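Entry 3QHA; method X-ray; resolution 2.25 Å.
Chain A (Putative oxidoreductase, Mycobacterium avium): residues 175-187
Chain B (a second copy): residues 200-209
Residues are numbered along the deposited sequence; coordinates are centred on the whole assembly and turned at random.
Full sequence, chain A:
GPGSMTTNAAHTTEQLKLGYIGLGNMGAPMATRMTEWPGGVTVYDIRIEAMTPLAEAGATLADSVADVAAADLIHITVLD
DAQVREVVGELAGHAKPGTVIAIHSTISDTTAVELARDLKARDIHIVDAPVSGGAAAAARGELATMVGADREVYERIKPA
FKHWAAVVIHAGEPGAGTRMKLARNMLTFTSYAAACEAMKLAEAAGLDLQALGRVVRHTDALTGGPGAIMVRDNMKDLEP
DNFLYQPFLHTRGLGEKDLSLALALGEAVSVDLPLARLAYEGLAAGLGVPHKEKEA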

ATOM      1  N   GLY A 175      17.288 -17.949   9.218  1.00 23.50           N
ATOM      2  CA  GLY A 175      17.737 -17.098   8.117  1.00 23.40           C
ATOM      3  C   GLY A 175      16.613 -16.768   7.145  1.00 23.18           C
ATOM      4  O   GLY A 175      16.567 -15.666   6.597  1.00 22.61           O
ATOM      5  N   ALA A 176      15.704 -17.720   6.930  1.00 23.39           N
ATOM      6  CA  ALA A 176      14.613 -17.546   5.962  1.00 23.44           C
ATOM      7  C   ALA A 176      13.651 -16.440   6.384  1.00 23.01           C
ATOM      8  O   ALA A 176      13.149 -15.702   5.539  1.00 22.94           O
ATOM      9  CB  ALA A 176      13.860 -18.857   5.756  1.00 23.61           C
ATOM     10  N   GLY A 177      13.397 -16.335   7.688  1.00 23.00           N
ATOM     11  CA  GLY A 177      12.567 -15.264   8.239  1.00 22.68           C
ATOM     12  C   GLY A 177      13.096 -13.900   7.839  1.00 22.56           C
ATOM     13  O   GLY A 177      12.360 -13.071   7.296  1.00 22.44           O
ATOM     14  N   THR A 178      14.382 -13.684   8.098  1.00 22.62           N
ATOM     15  CA  THR A 178      15.067 -12.455   7.707  1.00 22.58           C
ATOM     16  C   THR A 178      14.958 -12.193   6.208  1.00 22.81           C
ATOM     17  O   THR A 178      14.676 -11.070   5.793  1.00 22.85           O
ATOM     18  CB  THR A 178      16.558 -12.499   8.106  1.00 22.74           C
ATOM     19  OG1 THR A 178      16.665 -12.680   9.524  1.00 22.44           O
ATOM     20  CG2 THR A 178      17.266 -11.214   7.702  1.00 22.52           C
ATOM     21  N   ARG A 179      15.173 -13.227   5.400  1.00 23.15           N
ATOM     22  CA  ARG A 179      15.108 -13.078   3.949  1.00 23.49           C
ATOM     23  C   ARG A 179      13.706 -12.672   3.482  1.00 23.07           C
ATOM     24  O   ARG A 179      13.573 -11.837   2.585  1.00 22.98           O
ATOM     25  CB  ARG A 179      15.584 -14.352   3.240  1.00 24.24           C
ATOM     26  CG  ARG A 179      17.089 -14.604   3.393  1.00 25.37           C
ATOM     27  CD  ARG A 179      17.596 -15.686   2.448  1.00 27.25           C
ATOM     28  NE  ARG A 179      17.161 -17.026   2.845  1.00 28.47           N
ATOM     29  CZ  ARG A 179      17.803 -17.829   3.696  1.00 29.71           C
ATOM     30  NH1 ARG A 179      18.942 -17.459   4.280  1.00 29.89           N
ATOM     31  NH2 ARG A 179      17.295 -19.026   3.971  1.00 30.59           N
ATOM     32  N   MET A 180      12.665 -13.242   4.091  1.00 22.61           N
ATOM     33  CA  MET A 180      11.296 -12.848   3.746  1.00 22.42           C
ATOM     34  C   MET A 180      11.025 -11.408   4.179  1.00 21.91           C
ATOM     35  O   MET A 180      10.388 -10.653   3.451  1.00 21.94           O
ATOM     36  CB  MET A 180      10.246 -13.786   4.349  1.00 22.37           C
ATOM     37  CG  MET A 180       8.853 -13.557   3.738  1.00 22.96           C
ATOM     38  SD  MET A 180       7.573 -14.723   4.237  1.00 23.38           S
ATOM     39  CE  MET A 180       7.987 -16.139   3.217  1.00 23.40           C
ATOM     40  N   LYS A 181      11.517 -11.032   5.356  1.00 21.50           N
ATOM     41  CA  LYS A 181      11.412  -9.650   5.824  1.00 21.23           C
ATOM     42  C   LYS A 181      12.099  -8.673   4.862  1.00 20.99           C
ATOM     43  O   LYS A 181      11.601  -7.567   4.648  1.00 21.04           O
ATOM     44  CB  LYS A 181      12.017  -9.502   7.223  1.00 21.17           C
ATOM     45  CG  LYS A 181      11.776  -8.136   7.879  1.00 21.70           C
ATOM     46  CD  LYS A 181      12.973  -7.665   8.705  1.00 22.41           C
ATOM     47  CE  LYS A 181      13.930  -6.795   7.896  1.00 22.98           C
ATOM     48  NZ  LYS A 181      14.852  -6.018   8.781  1.00 23.47           N
ATOM     49  N   LEU A 182      13.235  -9.070   4.292  1.00 20.79           N
ATOM     50  CA  LEU A 182      13.981  -8.185   3.388  1.00 20.83           C
ATOM     51  C   LEU A 182      13.242  -7.965   2.071  1.00 20.96           C
ATOM     52  O   LEU A 182      13.272  -6.869   1.516  1.00 21.05           O
ATOM     53  CB  LEU A 182      15.392  -8.715   3.123  1.00 20.91           C
ATOM     54  CG  LEU A 182      16.340  -8.683   4.326  1.00 20.67           C
ATOM     55  CD1 LEU A 182      17.681  -9.313   3.966  1.00 19.91           C
ATOM     56  CD2 LEU A 182      16.532  -7.267   4.853  1.00 20.18           C
ATOM     57  N   ALA A 183      12.587  -9.008   1.573  1.00 21.02           N
ATOM     58  CA  ALA A 183      11.725  -8.870   0.406  1.00 21.15           C
ATOM     59  C   ALA A 183      10.541  -7.964   0.735  1.00 21.04           C
ATOM     60  O   ALA A 183      10.231  -7.040  -0.023  1.00 20.98           O
ATOM     61  CB  ALA A 183      11.241 -10.228  -0.070  1.00 21.25           C
ATOM     62  N   ARG A 184       9.892  -8.216   1.870  1.00 20.81           N
ATOM     63  CA  ARG A 184       8.712  -7.440   2.254  1.00 20.91           C
ATOM     64  C   ARG A 184       9.060  -5.960   2.414  1.00 21.05           C
ATOM     65  O   ARG A 184       8.381  -5.092   1.871  1.00 21.11           O
ATOM     66  CB  ARG A 184       8.089  -7.987   3.542  1.00 20.68           C
ATOM     67  CG  ARG A 184       6.700  -7.435   3.845  1.00 20.97           C
ATOM     68  CD  ARG A 184       6.739  -6.095   4.569  1.00 21.27           C
ATOM     69  NE  ARG A 184       5.422  -5.466   4.597  1.00 21.42           N
ATOM     70  CZ  ARG A 184       4.868  -4.796   3.587  1.00 21.26           C
ATOM     71  NH1 ARG A 184       5.505  -4.643   2.428  1.00 21.36           N
ATOM     72  NH2 ARG A 184       3.659  -4.272   3.741  1.00 21.39           N
ATOM     73  N   ASN A 185      10.127  -5.677   3.151  1.00 21.68           N
ATOM     74  CA  ASN A 185      10.500  -4.296   3.440  1.00 21.69           C
ATOM     75  C   ASN A 185      11.139  -3.555   2.267  1.00 21.69           C
ATOM     76  O   ASN A 185      11.104  -2.327   2.226  1.00 21.61           O
ATOM     77  CB  ASN A 185      11.396  -4.237   4.675  1.00 22.04           C
ATOM     78  CG  ASN A 185      10.644  -4.571   5.953  1.00 22.53           C
ATOM     79  OD1 ASN A 185       9.480  -4.985   5.920  1.00 22.81           O
ATOM     80  ND2 ASN A 185      11.305  -4.388   7.091  1.00 23.31           N
ATOM     81  N   MET A 186      11.714  -4.285   1.316  1.00 21.86           N
ATOM     82  CA  MET A 186      12.190  -3.660   0.082  1.00 21.86           C
ATOM     83  C   MET A 186      11.004  -3.052  -0.662  1.00 21.48           C
ATOM     84  O   MET A 186      11.107  -1.952  -1.212  1.00 21.28           O
ATOM     85  CB  MET A 186      12.907  -4.678  -0.808  1.00 22.18           C
ATOM     86  CG  MET A 186      13.394  -4.113  -2.143  1.00 22.36           C
ATOM     87  SD  MET A 186      14.281  -5.338  -3.126  1.00 22.56           S
ATOM     88  CE  MET A 186      12.934  -6.407  -3.615  1.00 22.43           C
ATOM     89  N   LEU A 187       9.883  -3.773  -0.677  1.00 21.29           N
ATOM     90  CA  LEU A 187       8.637  -3.240  -1.217  1.00 20.99           C
ATOM     91  C   LEU A 187       8.185  -2.000  -0.446  1.00 20.98           C
ATOM     92  O   LEU A 187       7.900  -0.966  -1.053  1.00 21.07           O
ATOM     93  CB  LEU A 187       7.531  -4.307  -1.218  1.00 20.95           C
ATOM     94  CG  LEU A 187       6.132  -3.822  -1.632  1.00 20.46           C
ATOM     95  CD1 LEU A 187       6.178  -3.139  -2.990  1.00 19.42           C
ATOM     96  CD2 LEU A 187       5.135  -4.974  -1.635  1.00 19.67           C
TER
ATOM     97  N   LYS B 200      10.234 -11.437  -7.256  1.00 22.63           N
ATOM     98  CA  LYS B 200      11.360 -12.045  -7.961  1.00 23.18           C
ATOM     99  C   LYS B 200      12.476 -12.386  -6.975  1.00 23.46           C
ATOM    100  O   LYS B 200      13.074 -13.459  -7.052  1.00 23.56           O
ATOM    101  CB  LYS B 200      11.882 -11.113  -9.058  1.00 23.24           C
ATOM    102  N   LEU B 201      12.735 -11.469  -6.044  1.00 23.66           N
ATOM    103  CA  LEU B 201      13.734 -11.679  -5.000  1.00 24.08           C
ATOM    104  C   LEU B 201      13.356 -12.844  -4.088  1.00 24.34           C
ATOM    105  O   LEU B 201      14.175 -13.726  -3.824  1.00 24.64           O
ATOM    106  CB  LEU B 201      13.891 -10.415  -4.154  1.00 24.02           C
ATOM    107  CG  LEU B 201      14.989 -10.445  -3.089  1.00 24.24           C
ATOM    108  CD1 LEU B 201      16.352 -10.676  -3.728  1.00 24.47           C
ATOM    109  CD2 LEU B 201      14.981  -9.154  -2.284  1.00 24.22           C
ATOM    110  N   ALA B 202      12.116 -12.829  -3.607  1.00 24.27           N
ATOM    111  CA  ALA B 202      11.624 -13.853  -2.688  1.00 24.44           C
ATOM    112  C   ALA B 202      11.777 -15.248  -3.288  1.00 24.80           C
ATOM    113  O   ALA B 202      12.203 -16.181  -2.609  1.00 24.81           O
ATOM    114  CB  ALA B 202      10.166 -13.589  -2.340  1.00 24.13           C
ATOM    115  N   GLU B 203      11.445 -15.372  -4.570  1.00 25.06           N
ATOM    116  CA  GLU B 203      11.498 -16.658  -5.261  1.00 25.52           C
ATOM    117  C   GLU B 203      12.935 -17.145  -5.472  1.00 25.85           C
ATOM    118  O   GLU B 203      13.225 -18.321  -5.265  1.00 26.07           O
ATOM    119  CB  GLU B 203      10.758 -16.576  -6.598  1.00 25.56           C
ATOM    120  CG  GLU B 203      10.936 -17.797  -7.491  1.00 26.40           C
ATOM    121  CD  GLU B 203      10.061 -17.742  -8.722  1.00 26.96           C
ATOM    122  OE1 GLU B 203       8.841 -17.960  -8.597  1.00 26.84           O
ATOM    123  OE2 GLU B 203      10.595 -17.486  -9.819  1.00 28.34           O
ATOM    124  N   ALA B 204      13.830 -16.245  -5.876  1.00 25.96           N
ATOM    125  CA  ALA B 204      15.241 -16.598  -6.045  1.00 26.39           C
ATOM    126  C   ALA B 204      15.853 -17.036  -4.715  1.00 26.56           C
ATOM    127  O   ALA B 204      16.744 -17.883  -4.685  1.00 27.03           O
ATOM    128  CB  ALA B 204      16.019 -15.432  -6.631  1.00 26.38           C
ATOM    129  N   ALA B 205      15.357 -16.456  -3.622  1.00 26.32           N
ATOM    130  CA  ALA B 205      15.774 -16.821  -2.267  1.00 26.49           C
ATOM    131  C   ALA B 205      15.063 -18.067  -1.711  1.00 26.57           C
ATOM    132  O   ALA B 205      15.282 -18.438  -0.557  1.00 26.70           O
ATOM    133  CB  ALA B 205      15.560 -15.638  -1.324  1.00 26.28           C
ATOM    134  N   GLY B 206      14.208 -18.697  -2.516  1.00 26.52           N
ATOM    135  CA  GLY B 206      13.533 -19.940  -2.128  1.00 26.65           C
ATOM    136  C   GLY B 206      12.348 -19.771  -1.191  1.00 26.37           C
ATOM    137  O   GLY B 206      11.992 -20.700  -0.462  1.00 26.55           O
ATOM    138  N   LEU B 207      11.723 -18.598  -1.217  1.00 25.96           N
ATOM    139  CA  LEU B 207      10.618 -18.296  -0.313  1.00 25.62           C
ATOM    140  C   LEU B 207       9.264 -18.522  -0.980  1.00 25.48           C
ATOM    141  O   LEU B 207       9.156 -18.548  -2.205  1.00 25.34           O
ATOM    142  CB  LEU B 207      10.722 -16.852   0.187  1.00 25.34           C
ATOM    143  CG  LEU B 207      12.028 -16.508   0.912  1.00 25.29           C
ATOM    144  CD1 LEU B 207      12.144 -15.009   1.121  1.00 24.99           C
ATOM    145  CD2 LEU B 207      12.126 -17.249   2.237  1.00 25.02           C
ATOM    146  N   ASP B 208       8.239 -18.680  -0.148  1.00 25.41           N
ATOM    147  CA  ASP B 208       6.872 -18.926  -0.600  1.00 25.36           C
ATOM    148  C   ASP B 208       6.180 -17.595  -0.907  1.00 24.75           C
ATOM    149  O   ASP B 208       6.011 -16.758  -0.015  1.00 24.56           O
ATOM    150  CB  ASP B 208       6.117 -19.703   0.488  1.00 25.66           C
ATOM    151  CG  ASP B 208       4.680 -20.001   0.118  1.00 26.44           C
ATOM    152  OD1 ASP B 208       3.795 -19.195   0.464  1.00 26.64           O
ATOM    153  OD2 ASP B 208       4.427 -21.058  -0.495  1.00 29.48           O
ATOM    154  N   LEU B 209       5.780 -17.411  -2.164  1.00 24.31           N
ATOM    155  CA  LEU B 209       5.155 -16.167  -2.609  1.00 23.92           C
ATOM    156  C   LEU B 209       3.753 -15.949  -2.025  1.00 23.47           C
ATOM    157  O   LEU B 209       3.389 -14.815  -1.715  1.00 23.10           O
ATOM    158  CB  LEU B 209       5.105 -16.108  -4.141  1.00 24.01           C
ATOM    159  CG  LEU B 209       6.452 -16.125  -4.873  1.00 24.59           C
ATOM    160  CD1 LEU B 209       6.262 -15.775  -6.345  1.00 25.12           C
ATOM    161  CD2 LEU B 209       7.464 -15.175  -4.234  1.00 25.17           C
TER
HETATM  162  O   HOH W   1      15.119 -18.999   2.124  1.00 28.03           O

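How do the two backbones meet? The helix at A:Ala176–A:Leu187 runs nearly antiparallel to the chain B helix, which reaches B:Ala204, at 167° between their directions, with the axes 9.2 Å apart at closest approach. The backbones come nearest at a pair of alanines, where A:Ala183 CA and B:Ala202 CA are 5.9 Å apart; between A:Arg179 CA and B:Ala205 CA the separation is 7.3 Å. No hydrogen bond passes directly from one stretch to the other; the contact is made by apolar packing and one water.

How does chain B bring B:Leu207 to the partner helix? Its helix closes with a Schellman motif, in which B:Gly206 N bonds to B:Glu203 O at 2.9 Å and B:Leu207 N reaches back to B:Ala202 O at 2.8 Å. B:Gly206 takes a positive phi of 78°, a conformation that by itself favours glycine. The chain then extends, and the CA-to-CB bond of B:Leu207 points toward chain A. B:Asp208 follows as an N-cap, its side chain capping a backbone N just past the stretch.

What does B:Leu207 touch? It has the largest area covered by the other stretch, and its two methyls lie along the first turns of the chain A helix. B:Leu207 CD2 sits 3.8 Å from A:Ala176 O and 4.2 Å from A:Ala176 CB, while B:Leu207 CD1 packs 3.5 Å from A:Met180 N and 3.9 Å from A:Met180 CB. Both methyls therefore rest against backbone as well as side chain; A:Met180 N is already bonded to A:Ala176 O at 2.9 Å, so the amide beside B:Leu207 CD1 is satisfied within its own helix. A:Met180 sets out sideways, but its end comes nearer, bringing A:Met180 CE to 3.8 Å from B:Asp208 O.

What fills the rest of the helix pair? Small residues meet where the backbones are closest, with A:Ala183 CB 4.2 Å from B:Ala202 CB. Farther along chain A, B:Leu201 CD2 lies 4.2 Å from A:Ala183 CA and 3.7 Å from A:Met186 CE, so one methyl bridges residues separated by nearly one helical turn.

Where does polar chemistry enter? The CA-to-CB bond of A:Arg179 points toward chain B, yet A:Arg179 NE remains 4.1 Å from B:Ala205 O. Water 1 links the two residues: it accepts a hydrogen bond from A:Arg179 NH2 at 2.9 Å and donates one to B:Ala205 O at 2.7 Å. Nearer the backbone, A:Arg179 CD lies 4.3 Å from B:Ala205 CB, so the aliphatic part of the arginine also meets the alanine.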